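Local coordinates for protein CDP-archaeol synthase (PDB 5GUF) that probably catalyses the formation of CDP-archaeol from CTP and a geranylgeranylated glycerol phosphate, a magnesium-dependent step in building archaeal membrane lipids, at residues W9-I14 with P143-E148; V40-V45 with K57-L62; L46-R51 with K107-I112; L94-G99 with L128-V133; A118-Q123 with A152-H157. All blocks are in the same frame, centred on the assembly; numbering follows the deposited sequence. Where two conformers were deposited one is given.

The five contacts illustrate how the chemistry of a contact follows its place in a small helical membrane enzyme. Contact 4 is the buried one, and there two helices meet through glycine backbone and small apolar side chains without a hydrogen bond between them. Contacts 1 and 2 are partly buried; contacts 3 and 5 are surface contacts. Contacts 2 and 3 both touch CTP and are joined by the Asp41–Arg51 salt bridge, and polar bonds dominate contact 3. Contact 1, across the chain's centre, lies beside a magnesium ion. It shares helix 143-161 with contact 5. Helix 84-109 serves contacts 3 and 4, helix 121-136 contacts 4 and 5, while Lys107 bridges contact 3 to Asp122 of contact 5.

Contact 1 of 5, residues W9-I14 with P143-E148; sequences WRIDNI and PRVAVE. With MG (magnesium ion), chain D.
Val145, in the first turn of helix 143-161, is the side chain on which Ile11, Asp12 and Asn13 converge. Its CB lies 4.0 Å from Ile11 O. From there CG1, anti to the backbone N (chi1 165°), passes 3.8 Å from Asn13 O and meets Ile11 CG2 at 4.0 Å, the two side chains crossing at about a right angle. The other methyl, CG2, presses on the Asp12–Asn13 peptide, 3.4 Å from Asp12 C. An alanine here would keep CB but would probably open a gap against that peptide and leave Ile11 CG2 without its methyl neighbour. Further along, a water accepts from Ile14 N and donates to Glu148 OE1. On the far side of segment 9-14, Arg10 O (2.2 Å) and Asp12 OD1 (2.5 Å) bind the magnesium ion, with Asp8 and Glu16 as further ligands. The chemistry thus divides: apolar methyls meet the helix, while oxygen atoms of the same short segment hold the metal.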
# COMPACT_ATOMS: atom_id res chain seq x y z
N TRP A 9 14.66 15.90 -14.90
CA TRP A 9 13.51 16.31 -14.12
C TRP A 9 12.29 15.45 -14.37
O TRP A 9 11.34 15.48 -13.58
CB TRP A 9 13.16 17.76 -14.42
CG TRP A 9 14.15 18.77 -13.96
CD1 TRP A 9 15.07 19.44 -14.74
CD2 TRP A 9 14.33 19.26 -12.62
NE1 TRP A 9 15.80 20.30 -13.96
CE2 TRP A 9 15.37 20.22 -12.66
CE3 TRP A 9 13.72 18.97 -11.39
CZ2 TRP A 9 15.81 20.90 -11.52
CZ3 TRP A 9 14.17 19.64 -10.25
CH2 TRP A 9 15.21 20.59 -10.32
N ARG A 10 12.28 14.67 -15.44
CA ARG A 10 11.18 13.77 -15.74
C ARG A 10 11.63 12.35 -15.40
O ARG A 10 12.35 11.71 -16.16
CB ARG A 10 10.78 13.90 -17.20
CG ARG A 10 9.61 13.02 -17.55
CD ARG A 10 9.27 13.13 -19.02
NE ARG A 10 7.84 12.93 -19.24
CZ ARG A 10 7.32 11.84 -19.79
NH1 ARG A 10 8.13 10.85 -20.18
NH2 ARG A 10 6.01 11.74 -19.95
N ILE A 11 11.18 11.87 -14.25
CA ILE A 11 11.52 10.52 -13.79
C ILE A 11 10.66 9.55 -14.58
O ILE A 11 9.48 9.36 -14.28
CB ILE A 11 11.30 10.36 -12.28
CG1 ILE A 11 11.94 11.55 -11.57
CG2 ILE A 11 11.84 9.01 -11.80
CD1 ILE A 11 13.43 11.65 -11.83
N ASP A 12 11.26 8.90 -15.58
CA ASP A 12 10.49 8.08 -16.50
C ASP A 12 11.16 6.75 -16.82
O ASP A 12 10.76 6.09 -17.77
CB ASP A 12 10.21 8.84 -17.81
CG ASP A 12 11.47 9.51 -18.40
OD1 ASP A 12 12.61 9.18 -17.98
OD2 ASP A 12 11.31 10.37 -19.29
N ASN A 13 12.15 6.33 -16.04
CA ASN A 13 12.60 4.96 -16.14
C ASN A 13 13.08 4.52 -14.76
O ASN A 13 13.45 5.35 -13.93
CB ASN A 13 13.68 4.79 -17.22
CG ASN A 13 15.00 5.36 -16.81
OD1 ASN A 13 15.80 4.70 -16.15
ND2 ASN A 13 15.25 6.60 -17.20
N ILE A 14 13.08 3.20 -14.54
CA ILE A 14 13.23 2.66 -13.19
C ILE A 14 14.64 2.87 -12.67
O ILE A 14 14.83 3.07 -11.46
CB ILE A 14 12.83 1.17 -13.14
CG1 ILE A 14 12.86 0.66 -11.70
CG2 ILE A 14 13.76 0.33 -14.00
CD1 ILE A 14 11.94 1.43 -10.75
N PRO A 143 3.38 8.01 -13.68
CA PRO A 143 2.71 7.07 -12.77
C PRO A 143 3.28 5.68 -12.85
O PRO A 143 3.41 5.01 -11.82
CB PRO A 143 1.25 7.12 -13.24
CG PRO A 143 1.11 8.46 -13.91
CD PRO A 143 2.44 8.73 -14.56
N ARG A 144 3.63 5.21 -14.06
CA ARG A 144 4.16 3.86 -14.20
C ARG A 144 5.47 3.69 -13.44
O ARG A 144 5.67 2.69 -12.74
CB ARG A 144 4.37 3.52 -15.68
CG ARG A 144 5.08 2.19 -15.87
CD ARG A 144 5.24 1.77 -17.32
NE ARG A 144 3.95 1.63 -18.02
CZ ARG A 144 3.19 0.54 -18.01
NH1 ARG A 144 3.52 -0.54 -17.31
NH2 ARG A 144 2.05 0.54 -18.69
N VAL A 145 6.37 4.67 -13.55
CA VAL A 145 7.65 4.53 -12.87
C VAL A 145 7.48 4.76 -11.37
O VAL A 145 8.24 4.22 -10.56
CB VAL A 145 8.67 5.47 -13.54
CG1 VAL A 145 9.90 5.67 -12.71
CG2 VAL A 145 9.07 4.88 -14.89
N ALA A 146 6.46 5.53 -10.96
CA ALA A 146 6.16 5.65 -9.53
C ALA A 146 5.67 4.33 -8.96
O ALA A 146 6.01 3.98 -7.82
CB ALA A 146 5.13 6.75 -9.30
N VAL A 147 4.89 3.58 -9.72
CA VAL A 147 4.47 2.26 -9.29
C VAL A 147 5.64 1.28 -9.32
O VAL A 147 5.85 0.51 -8.37
CB VAL A 147 3.30 1.76 -10.16
CG1 VAL A 147 2.96 0.31 -9.83
CG2 VAL A 147 2.09 2.68 -9.97
N GLU A 148 6.42 1.28 -10.40
CA GLU A 148 7.55 0.36 -10.51
C GLU A 148 8.51 0.52 -9.34
O GLU A 148 8.88 -0.47 -8.71
CB GLU A 148 8.29 0.57 -11.83
CG GLU A 148 7.51 0.08 -13.04
CD GLU A 148 8.16 0.47 -14.35
OE1 GLU A 148 9.25 1.08 -14.34
OE2 GLU A 148 7.57 0.14 -15.41
MG MG D . 14.08 11.14 -17.35
O HOH W 1 13.23 11.88 -19.61
O HOH W 2 11.45 1.80 -16.54
O HOH W 3 14.96 10.17 -18.58

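Contact 2 of 5, residues V40-V45 with K57-L62; sequences VDMGVV and KTIEGL. With CTP (cytidine-5'-triphosphate), chain B.
Val40 and Met42, in the loop before helix 59-80, pack on the N-terminal end of that helix beside bound CTP. Local motifs shape the contact: an Asx turn within a type I' beta turn from Asp41 to Val44, and an N-cap at Thr58, whose OG1 accepts from Gly61 N at 3.1 Å. One backbone bond joins the segments, Val40 N to Lys57 O, 2.8 Å long and nearly straight at 169°. A water backs it up, accepting from Asp41 N and donating to the same Lys57 O. Val40 CG2, anti to the carbonyl carbon, lies against the carbonyl oxygens of Lys57 and Thr58 and comes within 3.9 Å of Leu62 CD1. In Met42, chi2 (-62°) turns SD back and chi3 (124°) sets CE against Ile59 CD1 at 3.5 Å, the side chains crossing at about a right angle. Another flank faces the nucleotide: Lys57 NZ pairs with Asp100 and bonds to CTP O2A, at a very short and so doubtful length, and Thr58 OG1 donates to CTP O2. Gly61 CA lies 3.5 Å from CTP N3, where a side-chain carbon would clash with the base.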
# COMPACT_ATOMS: atom_id res chain seq x y z
N VAL A 40 12.40 10.44 19.51
CA VAL A 40 11.97 11.71 18.94
C VAL A 40 10.79 12.28 19.72
O VAL A 40 10.70 13.50 19.94
CB VAL A 40 11.63 11.53 17.45
CG1 VAL A 40 11.15 12.83 16.84
CG2 VAL A 40 12.84 10.99 16.69
N ASP A 41 9.86 11.42 20.16
CA ASP A 41 8.64 11.91 20.80
C ASP A 41 8.81 12.17 22.30
O ASP A 41 7.81 12.40 22.98
CB ASP A 41 7.46 10.94 20.55
CG ASP A 41 7.59 9.61 21.31
OD1 ASP A 41 8.52 9.44 22.12
OD2 ASP A 41 6.74 8.71 21.10
N MET A 42 10.04 12.15 22.82
CA MET A 42 10.32 12.41 24.24
C MET A 42 9.53 11.50 25.17
O MET A 42 9.37 11.82 26.35
CB MET A 42 10.04 13.88 24.60
CG MET A 42 10.89 14.88 23.82
SD MET A 42 12.65 14.65 24.15
CE MET A 42 13.27 14.39 22.49
N GLY A 43 9.04 10.37 24.67
CA GLY A 43 8.22 9.46 25.45
C GLY A 43 6.78 9.90 25.67
O GLY A 43 6.10 9.31 26.52
N VAL A 44 6.29 10.89 24.92
CA VAL A 44 4.92 11.38 25.10
C VAL A 44 3.89 10.33 24.71
O VAL A 44 4.00 9.67 23.67
CB VAL A 44 4.70 12.65 24.27
CG1 VAL A 44 3.24 13.02 24.26
CG2 VAL A 44 5.54 13.80 24.79
N VAL A 45 2.87 10.18 25.56
CA VAL A 45 1.71 9.34 25.30
C VAL A 45 0.52 10.24 25.02
O VAL A 45 0.34 11.25 25.70
CB VAL A 45 1.43 8.41 26.49
CG1 VAL A 45 0.10 7.68 26.31
CG2 VAL A 45 2.60 7.43 26.72
N LYS A 57 11.64 5.40 16.96
CA LYS A 57 12.06 6.61 16.26
C LYS A 57 12.95 7.39 17.23
O LYS A 57 12.46 8.03 18.16
CB LYS A 57 10.86 7.45 15.82
CG LYS A 57 9.89 6.70 14.94
CD LYS A 57 10.60 6.08 13.72
CE LYS A 57 9.82 4.88 13.24
NZ LYS A 57 10.45 4.01 12.23
N THR A 58 14.26 7.32 17.01
CA THR A 58 15.21 7.93 17.91
C THR A 58 15.90 9.09 17.21
O THR A 58 15.90 9.17 15.98
CB THR A 58 16.23 6.89 18.41
OG1 THR A 58 16.97 6.37 17.30
CG2 THR A 58 15.50 5.73 19.09
N ILE A 59 16.42 10.02 18.01
CA ILE A 59 17.09 11.20 17.45
C ILE A 59 18.41 10.79 16.79
O ILE A 59 18.81 11.36 15.76
CB ILE A 59 17.30 12.26 18.55
CG1 ILE A 59 16.00 13.00 18.82
CG2 ILE A 59 18.34 13.29 18.13
CD1 ILE A 59 15.82 13.35 20.27
N GLU A 60 19.10 9.81 17.36
CA GLU A 60 20.29 9.26 16.72
C GLU A 60 19.92 8.62 15.39
O GLU A 60 20.66 8.73 14.41
CB GLU A 60 20.98 8.25 17.64
CG GLU A 60 21.20 8.71 19.08
CD GLU A 60 19.98 8.47 19.99
OE1 GLU A 60 18.89 9.04 19.74
OE2 GLU A 60 20.10 7.70 20.97
N GLY A 61 18.75 7.97 15.34
CA GLY A 61 18.28 7.42 14.08
C GLY A 61 18.11 8.49 13.02
O GLY A 61 18.56 8.34 11.89
N LEU A 62 17.46 9.60 13.38
CA LEU A 62 17.23 10.65 12.41
C LEU A 62 18.55 11.25 11.91
O LEU A 62 18.69 11.53 10.72
CB LEU A 62 16.35 11.74 13.01
CG LEU A 62 14.88 11.46 13.20
CD1 LEU A 62 14.16 12.77 13.53
CD2 LEU A 62 14.31 10.82 11.94
N1 CTP B . 15.12 3.57 14.05
C2 CTP B . 15.55 4.67 14.79
N3 CTP B . 15.15 5.96 14.46
C4 CTP B . 14.37 6.16 13.34
C5 CTP B . 13.98 5.06 12.56
C6 CTP B . 14.22 3.76 13.03
O2 CTP B . 16.28 4.51 15.76
N4 CTP B . 14.00 7.40 13.01
C1' CTP B . 15.63 2.22 14.43
C2' CTP B . 14.91 1.70 15.66
O2' CTP B . 15.80 0.86 16.38
C3' CTP B . 13.81 0.85 15.08
C4' CTP B . 14.54 0.21 13.91
O4' CTP B . 15.43 1.22 13.43
O3' CTP B . 13.34 -0.09 16.02
C5' CTP B . 13.59 -0.31 12.83
O5' CTP B . 12.87 0.74 12.22
PA CTP B . 11.27 0.66 12.11
O1A CTP B . 10.94 -0.72 11.57
O2A CTP B . 10.70 1.76 11.25
O3A CTP B . 10.78 0.84 13.64
PB CTP B . 9.89 -0.23 14.44
O1B CTP B . 10.77 -0.89 15.49
O2B CTP B . 9.27 -1.29 13.56
O3B CTP B . 8.75 0.71 15.11
PG CTP B . 7.36 1.10 14.37
O1G CTP B . 6.30 0.12 14.79
O2G CTP B . 7.06 2.51 14.78
O3G CTP B . 7.51 1.06 12.87
O HOH W 4 9.81 8.75 19.26

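Contact 3 of 5, residues L46-R51 with K107-I112; sequences LPDGRR and KRRLGI. With CTP (cytidine-5'-triphosphate), chain B.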
# COMPACT_ATOMS: atom_id res chain seq x y z
N LEU A 46 -0.28 9.89 24.02
CA LEU A 46 -1.46 10.67 23.65
C LEU A 46 -2.69 10.21 24.43
O LEU A 46 -2.69 9.15 25.04
CB LEU A 46 -1.70 10.54 22.15
CG LEU A 46 -0.77 11.27 21.19
CD1 LEU A 46 -1.55 11.66 19.92
CD2 LEU A 46 -0.14 12.48 21.86
N PRO A 47 -3.77 11.00 24.42
CA PRO A 47 -5.00 10.60 25.14
C PRO A 47 -5.58 9.26 24.74
O PRO A 47 -6.43 8.74 25.48
CB PRO A 47 -5.98 11.72 24.81
CG PRO A 47 -5.13 12.90 24.56
CD PRO A 47 -3.88 12.38 23.91
N ASP A 48 -5.20 8.69 23.60
CA ASP A 48 -5.69 7.36 23.25
C ASP A 48 -4.90 6.26 23.93
O ASP A 48 -5.16 5.08 23.66
CB ASP A 48 -5.65 7.15 21.74
CG ASP A 48 -4.30 7.46 21.14
OD1 ASP A 48 -3.30 7.51 21.89
OD2 ASP A 48 -4.23 7.63 19.90
N GLY A 49 -3.95 6.61 24.79
CA GLY A 49 -3.14 5.65 25.51
C GLY A 49 -1.88 5.20 24.81
O GLY A 49 -1.12 4.42 25.40
N ARG A 50 -1.63 5.65 23.59
CA ARG A 50 -0.51 5.17 22.81
C ARG A 50 0.56 6.26 22.71
O ARG A 50 0.26 7.45 22.80
CB ARG A 50 -0.96 4.76 21.40
CG ARG A 50 -1.86 3.52 21.35
CD ARG A 50 -1.17 2.32 21.96
NE ARG A 50 -2.13 1.37 22.50
CZ ARG A 50 -2.11 0.05 22.29
NH1 ARG A 50 -1.16 -0.50 21.56
NH2 ARG A 50 -3.05 -0.70 22.83
N ARG A 51 1.80 5.83 22.49
CA ARG A 51 2.89 6.78 22.27
C ARG A 51 2.61 7.62 21.04
O ARG A 51 1.90 7.20 20.11
CB ARG A 51 4.21 6.04 22.11
CG ARG A 51 4.72 5.43 23.40
CD ARG A 51 5.40 6.47 24.27
NE ARG A 51 6.60 7.00 23.62
CZ ARG A 51 7.78 6.38 23.56
NH1 ARG A 51 7.96 5.17 24.11
NH2 ARG A 51 8.79 6.96 22.94
N LYS A 107 0.54 4.07 12.85
CA LYS A 107 0.45 2.77 13.51
C LYS A 107 0.05 2.92 14.98
O LYS A 107 -0.77 2.14 15.49
CB LYS A 107 1.78 2.01 13.42
CG LYS A 107 2.15 1.54 12.03
CD LYS A 107 3.54 0.97 12.02
CE LYS A 107 3.56 -0.44 12.55
NZ LYS A 107 4.92 -1.03 12.43
N ARG A 108 0.62 3.92 15.67
CA ARG A 108 0.28 4.12 17.07
C ARG A 108 -1.19 4.50 17.23
O ARG A 108 -1.88 3.97 18.10
CB ARG A 108 1.19 5.19 17.70
CG ARG A 108 2.70 4.87 17.77
CD ARG A 108 3.05 3.56 18.49
NE ARG A 108 3.07 2.40 17.61
CZ ARG A 108 4.03 2.14 16.71
NH1 ARG A 108 5.05 2.97 16.56
NH2 ARG A 108 3.95 1.05 15.96
N ARG A 109 -1.68 5.43 16.39
CA ARG A 109 -3.08 5.84 16.48
C ARG A 109 -4.03 4.67 16.23
O ARG A 109 -5.18 4.70 16.69
CB ARG A 109 -3.38 6.96 15.48
CG ARG A 109 -2.49 8.18 15.64
CD ARG A 109 -2.77 9.01 16.90
NE ARG A 109 -2.33 8.40 18.16
CZ ARG A 109 -1.06 8.23 18.54
NH1 ARG A 109 -0.06 8.59 17.74
NH2 ARG A 109 -0.78 7.68 19.72
N LEU A 110 -3.58 3.64 15.52
CA LEU A 110 -4.41 2.47 15.26
C LEU A 110 -4.24 1.39 16.32
O LEU A 110 -4.80 0.29 16.16
CB LEU A 110 -4.07 1.90 13.89
CG LEU A 110 -4.41 2.80 12.71
CD1 LEU A 110 -3.87 2.17 11.46
CD2 LEU A 110 -5.91 3.00 12.61
N GLY A 111 -3.49 1.66 17.38
CA GLY A 111 -3.20 0.65 18.38
C GLY A 111 -2.21 -0.41 17.98
O GLY A 111 -2.14 -1.45 18.64
N ILE A 112 -1.42 -0.20 16.94
CA ILE A 112 -0.40 -1.16 16.55
C ILE A 112 0.87 -0.88 17.34
O ILE A 112 1.48 0.18 17.19
CB ILE A 112 -0.12 -1.11 15.05
CG1 ILE A 112 -1.40 -1.36 14.22
CG2 ILE A 112 0.89 -2.12 14.70
CD1 ILE A 112 -1.22 -1.06 12.71
N1 CTP B . 15.12 3.57 14.05
C2 CTP B . 15.55 4.67 14.79
N3 CTP B . 15.15 5.96 14.46
C4 CTP B . 14.37 6.16 13.34
C5 CTP B . 13.98 5.06 12.56
C6 CTP B . 14.22 3.76 13.03
O2 CTP B . 16.28 4.51 15.76
N4 CTP B . 14.00 7.40 13.01
C1' CTP B . 15.63 2.22 14.43
C2' CTP B . 14.91 1.70 15.66
O2' CTP B . 15.80 0.86 16.38
C3' CTP B . 13.81 0.85 15.08
C4' CTP B . 14.54 0.21 13.91
O4' CTP B . 15.43 1.22 13.43
O3' CTP B . 13.34 -0.09 16.02
C5' CTP B . 13.59 -0.31 12.83
O5' CTP B . 12.87 0.74 12.22
PA CTP B . 11.27 0.66 12.11
O1A CTP B . 10.94 -0.72 11.57
O2A CTP B . 10.70 1.76 11.25
O3A CTP B . 10.78 0.84 13.64
PB CTP B . 9.89 -0.23 14.44
O1B CTP B . 10.77 -0.89 15.49
O2B CTP B . 9.27 -1.29 13.56
O3B CTP B . 8.75 0.71 15.11
PG CTP B . 7.36 1.10 14.37
O1G CTP B . 6.30 0.12 14.79
O2G CTP B . 7.06 2.51 14.78
O3G CTP B . 7.51 1.06 12.87
O HOH W 5 -6.34 6.59 17.95
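Asp48 and Arg109 form the tight part of this contact, a salt bridge whose carboxylate and guanidinium planes are only 19° apart. Arg109 NE points to the syn lone pair of Asp48 OD2, 2.7 Å away at 178°. On the same guanidinium, NH2 donates to Arg51 O at 2.8 Å from above the carbonyl plane, while Leu46 CD1 sits 3.7 Å above the centre of one face. An alanine in place of Arg109 would probably leave the Asp48 carboxylate without its charged mate and Arg51 O without its NH2 donor. The looser part is the guanidinium end of Arg50. Gly111 CA lies over one face, offset toward the rim, yet NH1, 3.2 Å from Gly111 O, is too poorly angled for a hydrogen bond. A water linking Asp48 OD2 to Arg109 O marks the solvent edge. Gly111 closes helix 84-109 in a Schellman motif, and the last helical turn supplies Lys107 and Arg108 to the CTP gamma-phosphate site, where Arg108 NH1 reaches O2G at 2.7 Å.

Contact 4 of 5, residues L94-G99 with L128-V133; sequences LGALAG and LGALAV
Gly95 is where helix 84-109 comes against Gly129, Ala130 and Val133 of helix 121-136. Its CA is met by Val133 CG2 at 3.6 Å, the methyl standing anti to the carbonyl carbon of its own residue and filling the place a side chain would need; a CB on Gly95 would clash with that methyl and with Gly129 O. The carbonyl of Gly95, already bonded to Gly99 N inside its helix, also receives a CA-H...O contact from Gly129 CA at 3.3 Å, with 140° at the hydrogen. Such contacts go with the GxxxG motif, here Gly95 and Gly99 one turn apart, which lets transmembrane helices approach closely: the axes of the two short segments pass 6.7 Å apart, their directions 140° from one another and so nearer antiparallel than parallel. Next comes Ala96, whose CB meets Ala130 CB at 4.1 Å, while Ala24 of helix 14-29 touches both alanines. Leu97 turns to another neighbour, packing on Leu62 and Phe66 of helix 59-80. At the second glycine of the motif, Gly99 CA faces Gly129 CA at 4.3 Å, and a side chain on Gly99 would be tight against Gly129 N.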
# COMPACT_ATOMS: atom_id res chain seq x y z
N LEU A 94 15.26 13.75 4.17
CA LEU A 94 14.33 14.24 5.19
C LEU A 94 12.91 13.76 4.92
O LEU A 94 12.20 13.34 5.84
CB LEU A 94 14.37 15.77 5.26
CG LEU A 94 15.64 16.29 5.93
CD1 LEU A 94 15.70 17.81 5.96
CD2 LEU A 94 15.78 15.72 7.34
N GLY A 95 12.47 13.80 3.66
CA GLY A 95 11.15 13.28 3.34
C GLY A 95 11.03 11.79 3.63
O GLY A 95 9.99 11.32 4.10
N ALA A 96 12.08 11.03 3.35
CA ALA A 96 12.04 9.62 3.70
C ALA A 96 11.92 9.45 5.20
O ALA A 96 11.13 8.62 5.67
CB ALA A 96 13.29 8.91 3.17
N LEU A 97 12.67 10.24 5.97
CA LEU A 97 12.63 10.11 7.42
C LEU A 97 11.29 10.59 7.98
O LEU A 97 10.75 9.98 8.91
CB LEU A 97 13.79 10.89 8.05
CG LEU A 97 15.18 10.33 7.74
CD1 LEU A 97 16.31 11.33 8.09
CD2 LEU A 97 15.41 8.96 8.39
N ALA A 98 10.73 11.66 7.41
CA ALA A 98 9.44 12.18 7.87
C ALA A 98 8.33 11.19 7.56
O ALA A 98 7.44 10.96 8.40
CB ALA A 98 9.16 13.53 7.21
N GLY A 99 8.37 10.57 6.37
CA GLY A 99 7.35 9.60 5.99
C GLY A 99 7.39 8.35 6.85
O GLY A 99 6.35 7.77 7.17
N LEU A 128 6.98 7.20 0.07
CA LEU A 128 5.94 8.19 -0.20
C LEU A 128 6.34 9.58 0.29
O LEU A 128 6.07 10.58 -0.39
CB LEU A 128 4.62 7.75 0.46
CG LEU A 128 3.95 6.49 -0.10
CD1 LEU A 128 2.84 5.95 0.82
CD2 LEU A 128 3.40 6.76 -1.51
N GLY A 129 6.98 9.67 1.46
CA GLY A 129 7.54 10.95 1.88
C GLY A 129 8.62 11.45 0.93
O GLY A 129 8.63 12.63 0.54
N ALA A 130 9.54 10.57 0.54
CA ALA A 130 10.61 10.97 -0.37
C ALA A 130 10.05 11.36 -1.73
O ALA A 130 10.44 12.39 -2.30
CB ALA A 130 11.62 9.83 -0.50
N LEU A 131 9.12 10.56 -2.25
CA LEU A 131 8.43 10.90 -3.49
C LEU A 131 7.74 12.26 -3.41
O LEU A 131 7.82 13.05 -4.36
CB LEU A 131 7.42 9.81 -3.83
CG LEU A 131 6.57 10.01 -5.08
CD1 LEU A 131 7.38 9.65 -6.32
CD2 LEU A 131 5.34 9.15 -4.99
N ALA A 132 7.06 12.55 -2.29
CA ALA A 132 6.41 13.85 -2.13
C ALA A 132 7.42 14.98 -2.21
O ALA A 132 7.15 16.00 -2.84
CB ALA A 132 5.63 13.92 -0.81
N VAL A 133 8.57 14.81 -1.56
CA VAL A 133 9.59 15.86 -1.54
C VAL A 133 10.19 16.04 -2.92
O VAL A 133 10.40 17.17 -3.38
CB VAL A 133 10.67 15.55 -0.48
CG1 VAL A 133 11.87 16.47 -0.63
CG2 VAL A 133 10.09 15.70 0.91

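Contact 5 of 5, residues A118-Q123 with A152-H157; sequences APLLDQ and AVLLLH. With K (potassium ion), chain F.
Gln123 and Leu154 mark the closest backbone approach, 6.6 Å between CA atoms, where the first turn of helix 121-136 comes up to the middle of helix 143-161. The contact sits at the N-terminal end of helix 121-136, with Leu120 at the N-cap position, and Gln123 OE1 accepts a weak bond from Leu120 N. Leu154 CD2 touches both Gln123 CB at 3.8 Å and Leu120 CD2 at 4.1 Å. Gln123 CG, anti to the carbonyl carbon (chi1 -65°), sits over the ring of His157 in an off-centre CH-pi contact, 4.1 Å from the centroid and 29° from the ring normal. Beyond CG the chain bends, and the amide plane stands almost perpendicular to the imidazole. Leu120 also packs on Leu120 of the second subunit, which places the contact beside the dimer interface. The other flank of the turn is polar. Asp122 OD2 takes a bond from Ala118 N and OD1 pairs with Lys107; Asp100 is a ligand of the potassium ion, and Asp122 O binds it too, at 3.3 Å.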
# COMPACT_ATOMS: atom_id res chain seq x y z
N ALA A 118 3.14 -3.75 9.98
CA ALA A 118 2.08 -3.19 9.14
C ALA A 118 2.53 -3.37 7.69
O ALA A 118 3.18 -2.47 7.13
CB ALA A 118 1.83 -1.72 9.46
N PRO A 119 2.23 -4.51 7.07
CA PRO A 119 2.77 -4.76 5.72
C PRO A 119 2.26 -3.71 4.74
O PRO A 119 1.18 -3.14 4.91
CB PRO A 119 2.24 -6.16 5.39
CG PRO A 119 0.96 -6.24 6.14
CD PRO A 119 1.22 -5.50 7.44
N LEU A 120 3.07 -3.46 3.71
CA LEU A 120 2.88 -2.35 2.79
C LEU A 120 3.26 -1.02 3.45
O LEU A 120 4.22 -0.39 3.02
CB LEU A 120 1.45 -2.29 2.25
CG LEU A 120 1.07 -3.37 1.23
CD1 LEU A 120 -0.15 -2.91 0.44
CD2 LEU A 120 2.25 -3.76 0.29
N LEU A 121 2.53 -0.60 4.50
CA LEU A 121 2.84 0.68 5.13
C LEU A 121 4.27 0.73 5.65
O LEU A 121 4.98 1.73 5.45
CB LEU A 121 1.85 0.97 6.26
CG LEU A 121 2.07 2.27 7.05
CD1 LEU A 121 1.95 3.52 6.14
CD2 LEU A 121 1.12 2.40 8.24
N ASP A 122 4.73 -0.34 6.32
CA ASP A 122 6.10 -0.39 6.85
C ASP A 122 7.14 -0.27 5.73
O ASP A 122 8.25 0.21 5.97
CB ASP A 122 6.34 -1.71 7.60
CG ASP A 122 5.76 -1.70 9.01
OD1 ASP A 122 5.39 -0.62 9.51
OD2 ASP A 122 5.64 -2.81 9.61
N GLN A 123 6.82 -0.72 4.53
CA GLN A 123 7.81 -0.72 3.47
C GLN A 123 7.73 0.51 2.58
O GLN A 123 8.71 0.83 1.91
CB GLN A 123 7.68 -1.98 2.61
CG GLN A 123 7.96 -3.30 3.31
CD GLN A 123 6.80 -3.78 4.18
OE1 GLN A 123 5.63 -3.51 3.89
NE2 GLN A 123 7.13 -4.50 5.25
N ALA A 152 9.66 -2.06 -6.66
CA ALA A 152 11.07 -2.36 -6.49
C ALA A 152 11.47 -2.24 -5.03
O ALA A 152 12.34 -2.98 -4.56
CB ALA A 152 11.93 -1.45 -7.35
N VAL A 153 10.84 -1.32 -4.29
CA VAL A 153 11.08 -1.25 -2.85
C VAL A 153 10.59 -2.53 -2.18
O VAL A 153 11.29 -3.13 -1.37
CB VAL A 153 10.41 -0.00 -2.25
CG1 VAL A 153 10.39 -0.10 -0.74
CG2 VAL A 153 11.14 1.25 -2.69
N LEU A 154 9.36 -2.95 -2.52
CA LEU A 154 8.84 -4.21 -2.00
C LEU A 154 9.77 -5.37 -2.33
O LEU A 154 10.15 -6.14 -1.44
CB LEU A 154 7.44 -4.47 -2.55
CG LEU A 154 6.40 -3.43 -2.17
CD1 LEU A 154 5.08 -3.75 -2.84
CD2 LEU A 154 6.27 -3.37 -0.65
N LEU A 155 10.18 -5.47 -3.59
CA LEU A 155 11.02 -6.60 -4.01
C LEU A 155 12.34 -6.63 -3.25
O LEU A 155 12.83 -7.71 -2.92
CB LEU A 155 11.26 -6.55 -5.51
CG LEU A 155 10.05 -6.96 -6.34
CD1 LEU A 155 10.29 -6.67 -7.82
CD2 LEU A 155 9.76 -8.44 -6.11
N LEU A 156 12.91 -5.46 -2.95
CA LEU A 156 14.20 -5.46 -2.26
C LEU A 156 14.03 -5.79 -0.78
O LEU A 156 14.85 -6.49 -0.19
CB LEU A 156 14.89 -4.12 -2.46
CG LEU A 156 15.98 -3.78 -1.45
CD1 LEU A 156 17.10 -4.80 -1.64
CD2 LEU A 156 16.52 -2.36 -1.62
N HIS A 157 12.96 -5.28 -0.16
CA HIS A 157 12.66 -5.66 1.22
C HIS A 157 12.45 -7.16 1.35
O HIS A 157 13.03 -7.81 2.23
CB HIS A 157 11.43 -4.89 1.72
CG HIS A 157 11.77 -3.57 2.33
ND1 HIS A 157 11.70 -3.35 3.69
CD2 HIS A 157 12.19 -2.40 1.78
CE1 HIS A 157 12.06 -2.11 3.95
NE2 HIS A 157 12.35 -1.51 2.81
K K F . 9.31 1.49 8.85
O HOH W 6 8.08 -0.05 10.99
O HOH W 7 10.53 2.59 6.89
O HOH W 8 7.47 3.48 10.22